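TodX (Pseudomonas putida, PDB 3BS0) forms an outer-membrane beta barrel that transports toluene, as a first step in the biodegradation of aromatic hydrocarbons. Local coordinates at residues Gln45-Leu50 with Ser428-Phe433; Val59-Gly64 with Glu414-Ser419; His377-Gly382 with Ala395-Leu400. One frame throughout, in Å; residues are numbered along the deposited sequence.

Contact 1 (Gln45-Leu50 with Ser428-Phe433); sequences QFELGL and SYSKNF
F46 and K431 lie side by side and point the same way, from an antiparallel hydrogen-bonded pair. F46 N gives a nearly straight bond to K431 O (2.9 Å), and K431 N returns a more bent one to F46 O. At the next hydrogen-bonded pair, L48 N bonds Y429 O, and Y429 N bonds L48 O at 2.8 Å. Between these pairs stand E47 and S430. E47 CG rests against S430 OG at 3.5 Å, while its carboxylate continues to N27, whose backbone N bonds E47 OE2. The face with Q45, E47, S428, S430 and N432 is the more buried one. At G49 the strands draw close: its CA is 3.8 Å from S428 CB, and a side chain there would run into that serine. Q45 also touches Y24 and A40 on this side.

The two segments belong to the first and last strands of the barrel, 44-60 and 417-433. Their pairing closes the cylinder, as in other members of the FadL family. The more buried face therefore looks inward, onto the N-terminal residues that form the hatch in this family.

On the other face, F46 and K431 are the close-packed part. F46 CG is anti to the backbone N (chi1 171°), which sets it beside the K431 chain. That chain runs extended beyond CG past one side of the ring, with CE nearest CD2 of F46. K431 NZ stands 4.6 Å from the ring centroid of F46, 28° off the normal, in an off-centre cation-pi contact. An alanine at K431 would probably leave the CD2 side of the F46 ring without its aliphatic cover and without its cation. The loose side is at L48, Y429 and F433, on the surface. F433 CE1 reaches F46 CB at 4.0 Å. L48 and Y429 approach each other little past their backbones.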
# COMPACT_ATOMS: atom_id res chain seq x y z
N GLN A 45 10.24 23.79 -4.79
CA GLN A 45 9.18 23.40 -3.88
C GLN A 45 9.58 22.43 -2.79
O GLN A 45 9.96 21.31 -3.07
CB GLN A 45 8.00 22.80 -4.66
CG GLN A 45 7.23 23.74 -5.59
CD GLN A 45 7.92 24.01 -6.92
OE1 GLN A 45 8.52 23.11 -7.51
NE2 GLN A 45 7.84 25.25 -7.40
N PHE A 46 9.49 22.86 -1.55
CA PHE A 46 9.81 21.97 -0.45
C PHE A 46 8.48 21.40 0.07
O PHE A 46 7.55 22.17 0.32
CB PHE A 46 10.52 22.72 0.68
CG PHE A 46 10.68 21.89 1.92
CD1 PHE A 46 11.70 20.96 2.02
CD2 PHE A 46 9.73 21.96 2.93
CE1 PHE A 46 11.79 20.12 3.11
CE2 PHE A 46 9.82 21.12 4.02
CZ PHE A 46 10.85 20.19 4.11
N GLU A 47 8.39 20.08 0.23
CA GLU A 47 7.13 19.49 0.72
C GLU A 47 7.26 18.55 1.91
O GLU A 47 8.13 17.68 1.95
CB GLU A 47 6.39 18.77 -0.42
CG GLU A 47 5.31 19.63 -1.09
CD GLU A 47 4.45 18.85 -2.09
OE1 GLU A 47 3.88 17.81 -1.70
OE2 GLU A 47 4.35 19.28 -3.26
N LEU A 48 6.37 18.75 2.88
CA LEU A 48 6.34 17.98 4.12
C LEU A 48 4.95 17.49 4.46
O LEU A 48 4.02 18.30 4.57
CB LEU A 48 6.87 18.83 5.27
CG LEU A 48 8.28 18.44 5.68
CD1 LEU A 48 8.87 19.50 6.59
CD2 LEU A 48 8.24 17.08 6.39
N GLY A 49 4.80 16.18 4.64
CA GLY A 49 3.50 15.62 4.95
C GLY A 49 3.42 14.37 5.80
O GLY A 49 4.40 13.66 6.01
N LEU A 50 2.21 14.10 6.29
CA LEU A 50 1.93 12.95 7.13
C LEU A 50 0.75 12.13 6.63
O LEU A 50 -0.34 12.65 6.43
CB LEU A 50 1.66 13.43 8.54
CG LEU A 50 2.84 14.12 9.20
CD1 LEU A 50 2.34 14.96 10.35
CD2 LEU A 50 3.85 13.09 9.68
N SER A 428 -0.17 18.00 4.12
CA SER A 428 1.16 18.49 3.81
C SER A 428 1.26 20.00 3.73
O SER A 428 0.31 20.70 3.35
CB SER A 428 1.68 17.84 2.50
OG SER A 428 0.80 18.04 1.41
N TYR A 429 2.41 20.49 4.14
CA TYR A 429 2.69 21.91 4.10
C TYR A 429 3.61 22.02 2.91
O TYR A 429 4.49 21.18 2.73
CB TYR A 429 3.39 22.35 5.37
CG TYR A 429 3.90 23.76 5.29
CD1 TYR A 429 3.02 24.83 5.18
CD2 TYR A 429 5.27 24.03 5.27
CE1 TYR A 429 3.48 26.13 5.05
CE2 TYR A 429 5.75 25.32 5.13
CZ TYR A 429 4.86 26.37 5.02
OH TYR A 429 5.34 27.65 4.86
N SER A 430 3.42 23.05 2.10
CA SER A 430 4.23 23.21 0.91
C SER A 430 4.81 24.61 0.77
O SER A 430 4.08 25.55 0.46
CB SER A 430 3.36 22.88 -0.30
OG SER A 430 4.10 22.87 -1.51
N LYS A 431 6.11 24.77 1.02
CA LYS A 431 6.73 26.08 0.86
C LYS A 431 7.42 26.21 -0.49
O LYS A 431 8.15 25.33 -0.93
CB LYS A 431 7.74 26.41 1.99
CG LYS A 431 8.34 25.25 2.77
CD LYS A 431 9.49 25.74 3.71
CE LYS A 431 9.95 24.66 4.72
NZ LYS A 431 11.25 24.96 5.39
N ASN A 432 7.14 27.33 -1.16
CA ASN A 432 7.71 27.65 -2.46
C ASN A 432 8.82 28.66 -2.19
O ASN A 432 8.62 29.65 -1.50
CB ASN A 432 6.65 28.29 -3.34
CG ASN A 432 6.76 27.86 -4.78
OD1 ASN A 432 7.67 28.29 -5.51
ND2 ASN A 432 5.84 27.00 -5.22
N PHE A 433 10.00 28.40 -2.73
CA PHE A 433 11.12 29.30 -2.52
C PHE A 433 11.38 30.02 -3.82
O PHE A 433 10.86 29.65 -4.86
CB PHE A 433 12.36 28.52 -2.10
CG PHE A 433 12.25 27.86 -0.74
CD1 PHE A 433 11.03 27.33 -0.30
CD2 PHE A 433 13.37 27.72 0.08
CE1 PHE A 433 10.93 26.67 0.92
CE2 PHE A 433 13.28 27.06 1.30
CZ PHE A 433 12.06 26.53 1.72

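Contact 2 (Val59-Gly64 with Glu414-Ser419); sequences VHDSHG and EMLRQS
H60 N bonds R417 O at 2.8 Å, close to straight. The return bond, R417 N to H60 O, is weak at 3.4 Å. Past the end of the strand pairing a side chain takes over. S62 OG gives a hydrogen bond to M415 O at 3.0 Å, in the carbonyl plane and on a lone pair. It thereby ties the turn after H60 to the residues leading into strand 417-433.

The main side-chain contact is a flat stack. The guanidinium of R417 lies over one face of the H60 ring, with centres 4.1 Å apart and planes 12° apart. R417 CG sits between the backbone N and the carbonyl carbon (chi1 60°), which brings it to 3.6 Å from H60 CB. The chain runs on extended to NE, and the guanidinium beyond it comes to lie over the ring. NH2 lies nearest H60 CG, and NH1 lies nearest H60 CD2.

On the other face of the strand pair, V59 CG2 lies against the Q418 chain, 3.5 Å from CG and also close to the amide NE2. V59 CG1 meets L416 CD2 at 4.1 Å. L416 CD2 also lies beside H60 O. Beyond it, L416 packs on F114 and I366 from two loops. Backbone bonds from V59 to A67 and from Q418 to V404 carry the pairing on to both sides.

This is the fraying end of an antiparallel strand pair, where the first and last strands of the closed barrel run out into loops.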
# COMPACT_ATOMS: atom_id res chain seq x y z
N VAL A 59 -14.25 -9.73 11.77
CA VAL A 59 -14.28 -11.08 11.25
C VAL A 59 -15.17 -11.83 12.22
O VAL A 59 -15.08 -11.66 13.43
CB VAL A 59 -12.85 -11.69 11.23
CG1 VAL A 59 -12.90 -13.14 10.75
CG2 VAL A 59 -11.96 -10.90 10.29
N HIS A 60 -16.06 -12.65 11.67
CA HIS A 60 -16.97 -13.41 12.51
C HIS A 60 -16.83 -14.91 12.39
O HIS A 60 -16.46 -15.46 11.35
CB HIS A 60 -18.42 -13.02 12.23
CG HIS A 60 -18.81 -11.70 12.80
ND1 HIS A 60 -19.09 -11.53 14.14
CD2 HIS A 60 -18.93 -10.48 12.24
CE1 HIS A 60 -19.37 -10.27 14.37
NE2 HIS A 60 -19.28 -9.61 13.23
N ASP A 61 -17.20 -15.55 13.49
CA ASP A 61 -17.15 -16.98 13.66
C ASP A 61 -18.46 -17.65 13.25
O ASP A 61 -19.45 -16.99 12.93
CB ASP A 61 -16.88 -17.28 15.13
CG ASP A 61 -15.81 -18.30 15.32
OD1 ASP A 61 -15.06 -18.53 14.35
OD2 ASP A 61 -15.72 -18.88 16.43
N SER A 62 -18.45 -18.98 13.26
CA SER A 62 -19.63 -19.75 12.95
C SER A 62 -20.37 -19.93 14.26
O SER A 62 -21.31 -20.71 14.35
CB SER A 62 -19.25 -21.12 12.39
OG SER A 62 -18.65 -20.98 11.12
N HIS A 63 -19.92 -19.22 15.29
CA HIS A 63 -20.54 -19.32 16.61
C HIS A 63 -20.91 -17.94 17.14
O HIS A 63 -21.35 -17.81 18.29
CB HIS A 63 -19.59 -19.99 17.60
CG HIS A 63 -19.08 -21.33 17.15
ND1 HIS A 63 -17.75 -21.55 16.85
CD2 HIS A 63 -19.71 -22.51 16.97
CE1 HIS A 63 -17.58 -22.82 16.52
NE2 HIS A 63 -18.75 -23.42 16.58
N GLY A 64 -20.72 -16.91 16.32
CA GLY A 64 -21.06 -15.57 16.75
C GLY A 64 -19.93 -14.83 17.45
O GLY A 64 -20.14 -13.75 17.99
N GLU A 414 -13.47 -23.43 10.29
CA GLU A 414 -13.38 -22.01 10.04
C GLU A 414 -14.06 -21.55 8.75
O GLU A 414 -13.45 -21.51 7.67
CB GLU A 414 -11.92 -21.52 10.09
CG GLU A 414 -11.59 -20.73 11.38
CD GLU A 414 -10.13 -20.32 11.48
OE1 GLU A 414 -9.82 -19.38 12.26
OE2 GLU A 414 -9.28 -20.94 10.79
N MET A 415 -15.35 -21.26 8.89
CA MET A 415 -16.19 -20.72 7.82
C MET A 415 -16.37 -19.31 8.37
O MET A 415 -17.13 -19.09 9.32
CB MET A 415 -17.54 -21.44 7.77
CG MET A 415 -18.59 -20.73 6.94
SD MET A 415 -20.26 -21.23 7.43
CE MET A 415 -20.36 -22.86 6.71
N LEU A 416 -15.65 -18.36 7.80
CA LEU A 416 -15.65 -16.99 8.28
C LEU A 416 -16.35 -15.97 7.41
O LEU A 416 -16.66 -16.23 6.25
CB LEU A 416 -14.21 -16.51 8.45
CG LEU A 416 -13.30 -17.29 9.38
CD1 LEU A 416 -11.88 -16.80 9.21
CD2 LEU A 416 -13.76 -17.12 10.82
N ARG A 417 -16.61 -14.81 8.00
CA ARG A 417 -17.19 -13.71 7.26
C ARG A 417 -16.47 -12.46 7.73
O ARG A 417 -16.17 -12.32 8.91
CB ARG A 417 -18.72 -13.62 7.43
CG ARG A 417 -19.27 -13.43 8.80
CD ARG A 417 -20.79 -13.66 8.78
NE ARG A 417 -21.38 -13.52 10.11
CZ ARG A 417 -21.71 -12.37 10.67
NH1 ARG A 417 -21.53 -11.23 10.02
NH2 ARG A 417 -22.18 -12.36 11.91
N GLN A 418 -16.15 -11.59 6.79
CA GLN A 418 -15.40 -10.39 7.08
C GLN A 418 -16.06 -9.14 6.53
O GLN A 418 -16.72 -9.17 5.49
CB GLN A 418 -14.00 -10.51 6.49
CG GLN A 418 -12.93 -9.63 7.13
CD GLN A 418 -11.54 -9.91 6.57
OE1 GLN A 418 -11.20 -9.48 5.46
NE2 GLN A 418 -10.74 -10.65 7.32
N SER A 419 -15.87 -8.04 7.26
CA SER A 419 -16.41 -6.74 6.86
C SER A 419 -15.23 -5.79 6.99
O SER A 419 -14.59 -5.71 8.04
CB SER A 419 -17.56 -6.33 7.79
OG SER A 419 -17.24 -6.56 9.15

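Contact 3 (His377-Gly382 with Ala395-Leu400); sequences HVTFGG and AISFGL
H377 turns its ring over the neighbouring strand, toward G399. H377 CG is anti to the carbonyl carbon (chi1 -59°), and ND1 comes to 3.2 Å from G399 CA. The ring meets the glycine obliquely. A side chain at G399 would press on H377 CE1.

T379 and S397 face each other on the same side of the strands. T379 CG2 lies against S397 OG and CB. T379 OG1 sits between the backbone N and the carbonyl carbon (chi1 66°) and accepts a hydrogen bond from G17 N. A395 and S397 touch A15 and R14 of helix 11-15. This face therefore looks into the barrel, onto the N-terminal residues.

The other face carries larger apolar groups on the surface. The V378 and L400 side chains cross obliquely, with CG2 of V378 4.0 Å from CD2 of L400. F380 and F398 come from diagonal positions and meet only loosely, with F380 CD1 4.5 Å from F398 CE1 and neither ring squarely face-on or edge-on to the other. I396 CD1 lies over F380 O at 3.6 Å.

Two hydrogen-bonded pairs hold the strands together. V378 N bonds F398 O at 2.8 Å. F380 N bonds I396 O, and I396 N bonds F380 O at 2.8 Å.

The two strands, 376-385 and 390-405, form a beta hairpin, the repeating up-and-down unit of an outer-membrane barrel, with an apolar outer face that probably meets lipid.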
# COMPACT_ATOMS: atom_id res chain seq x y z
N HIS A 377 -13.68 4.11 -3.33
CA HIS A 377 -13.16 5.12 -2.42
C HIS A 377 -13.83 6.46 -2.69
O HIS A 377 -14.01 6.83 -3.85
CB HIS A 377 -11.66 5.31 -2.65
CG HIS A 377 -10.85 4.08 -2.45
ND1 HIS A 377 -10.36 3.70 -1.22
CD2 HIS A 377 -10.47 3.11 -3.32
CE1 HIS A 377 -9.72 2.55 -1.34
NE2 HIS A 377 -9.77 2.17 -2.61
N VAL A 378 -14.20 7.19 -1.64
CA VAL A 378 -14.80 8.51 -1.80
C VAL A 378 -13.91 9.49 -1.03
O VAL A 378 -13.74 9.37 0.18
CB VAL A 378 -16.22 8.59 -1.23
CG1 VAL A 378 -16.81 9.96 -1.54
CG2 VAL A 378 -17.08 7.50 -1.80
N THR A 379 -13.36 10.46 -1.75
CA THR A 379 -12.44 11.41 -1.16
C THR A 379 -12.88 12.87 -1.11
O THR A 379 -13.75 13.29 -1.87
CB THR A 379 -11.11 11.34 -1.91
OG1 THR A 379 -11.30 11.81 -3.25
CG2 THR A 379 -10.64 9.92 -1.99
N PHE A 380 -12.24 13.62 -0.22
CA PHE A 380 -12.50 15.05 -0.04
C PHE A 380 -11.17 15.73 0.20
O PHE A 380 -10.32 15.20 0.91
CB PHE A 380 -13.37 15.32 1.19
CG PHE A 380 -14.83 15.08 1.00
CD1 PHE A 380 -15.30 13.84 0.54
CD2 PHE A 380 -15.76 16.06 1.35
CE1 PHE A 380 -16.67 13.59 0.45
CE2 PHE A 380 -17.13 15.82 1.27
CZ PHE A 380 -17.59 14.58 0.82
N GLY A 381 -10.99 16.91 -0.37
CA GLY A 381 -9.75 17.62 -0.18
C GLY A 381 -9.92 19.13 -0.12
O GLY A 381 -10.88 19.69 -0.64
N GLY A 382 -8.96 19.77 0.53
CA GLY A 382 -8.99 21.21 0.66
C GLY A 382 -7.59 21.79 0.68
O GLY A 382 -6.65 21.13 1.13
N ALA A 395 -6.66 16.01 2.70
CA ALA A 395 -7.35 15.02 1.90
C ALA A 395 -7.87 13.96 2.85
O ALA A 395 -7.28 13.71 3.90
CB ALA A 395 -6.40 14.40 0.90
N ILE A 396 -9.01 13.37 2.51
CA ILE A 396 -9.62 12.32 3.33
C ILE A 396 -10.29 11.36 2.37
O ILE A 396 -11.28 11.71 1.74
CB ILE A 396 -10.68 12.87 4.32
CG1 ILE A 396 -10.10 13.99 5.19
CG2 ILE A 396 -11.12 11.77 5.25
CD1 ILE A 396 -9.94 15.36 4.49
N SER A 397 -9.74 10.15 2.27
CA SER A 397 -10.27 9.14 1.36
C SER A 397 -10.90 7.97 2.10
O SER A 397 -10.28 7.34 2.94
CB SER A 397 -9.16 8.63 0.46
OG SER A 397 -9.62 7.58 -0.36
N PHE A 398 -12.15 7.66 1.77
CA PHE A 398 -12.85 6.57 2.43
C PHE A 398 -12.96 5.37 1.52
O PHE A 398 -13.60 5.43 0.47
CB PHE A 398 -14.27 6.98 2.83
CG PHE A 398 -14.37 8.30 3.53
CD1 PHE A 398 -13.99 9.48 2.90
CD2 PHE A 398 -14.91 8.38 4.80
CE1 PHE A 398 -14.15 10.71 3.51
CE2 PHE A 398 -15.08 9.62 5.43
CZ PHE A 398 -14.70 10.78 4.78
N GLY A 399 -12.31 4.28 1.92
CA GLY A 399 -12.37 3.05 1.16
C GLY A 399 -13.69 2.42 1.54
O GLY A 399 -13.85 1.93 2.65
N LEU A 400 -14.66 2.46 0.63
CA LEU A 400 -15.98 1.89 0.89
C LEU A 400 -15.92 0.49 1.48
O LEU A 400 -15.14 -0.37 1.04
CB LEU A 400 -16.82 1.91 -0.39
CG LEU A 400 -17.09 3.35 -0.85
CD1 LEU A 400 -17.92 3.33 -2.11
CD2 LEU A 400 -17.81 4.12 0.25

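How the contacts relate
Contacts 1 and 2 join the same two strands, 44-60 and 417-433, near opposite ends. Their centres are about 45 Å apart, on opposite sides of the chain's centre. Together they mark the length of the seam that closes the barrel. Contact 3 lies in the hairpin 376-385 and 390-405, and strand 390-405 pairs with strand 417-433 next to it. Its centre is about 21 Å from that of contact 1 and about 29 Å from that of contact 2; none of the three touches another. Along the chain they are nested: contact 3 inside contact 2, and contact 2 inside contact 1. The seam is thus long-range, whereas the hairpin is local.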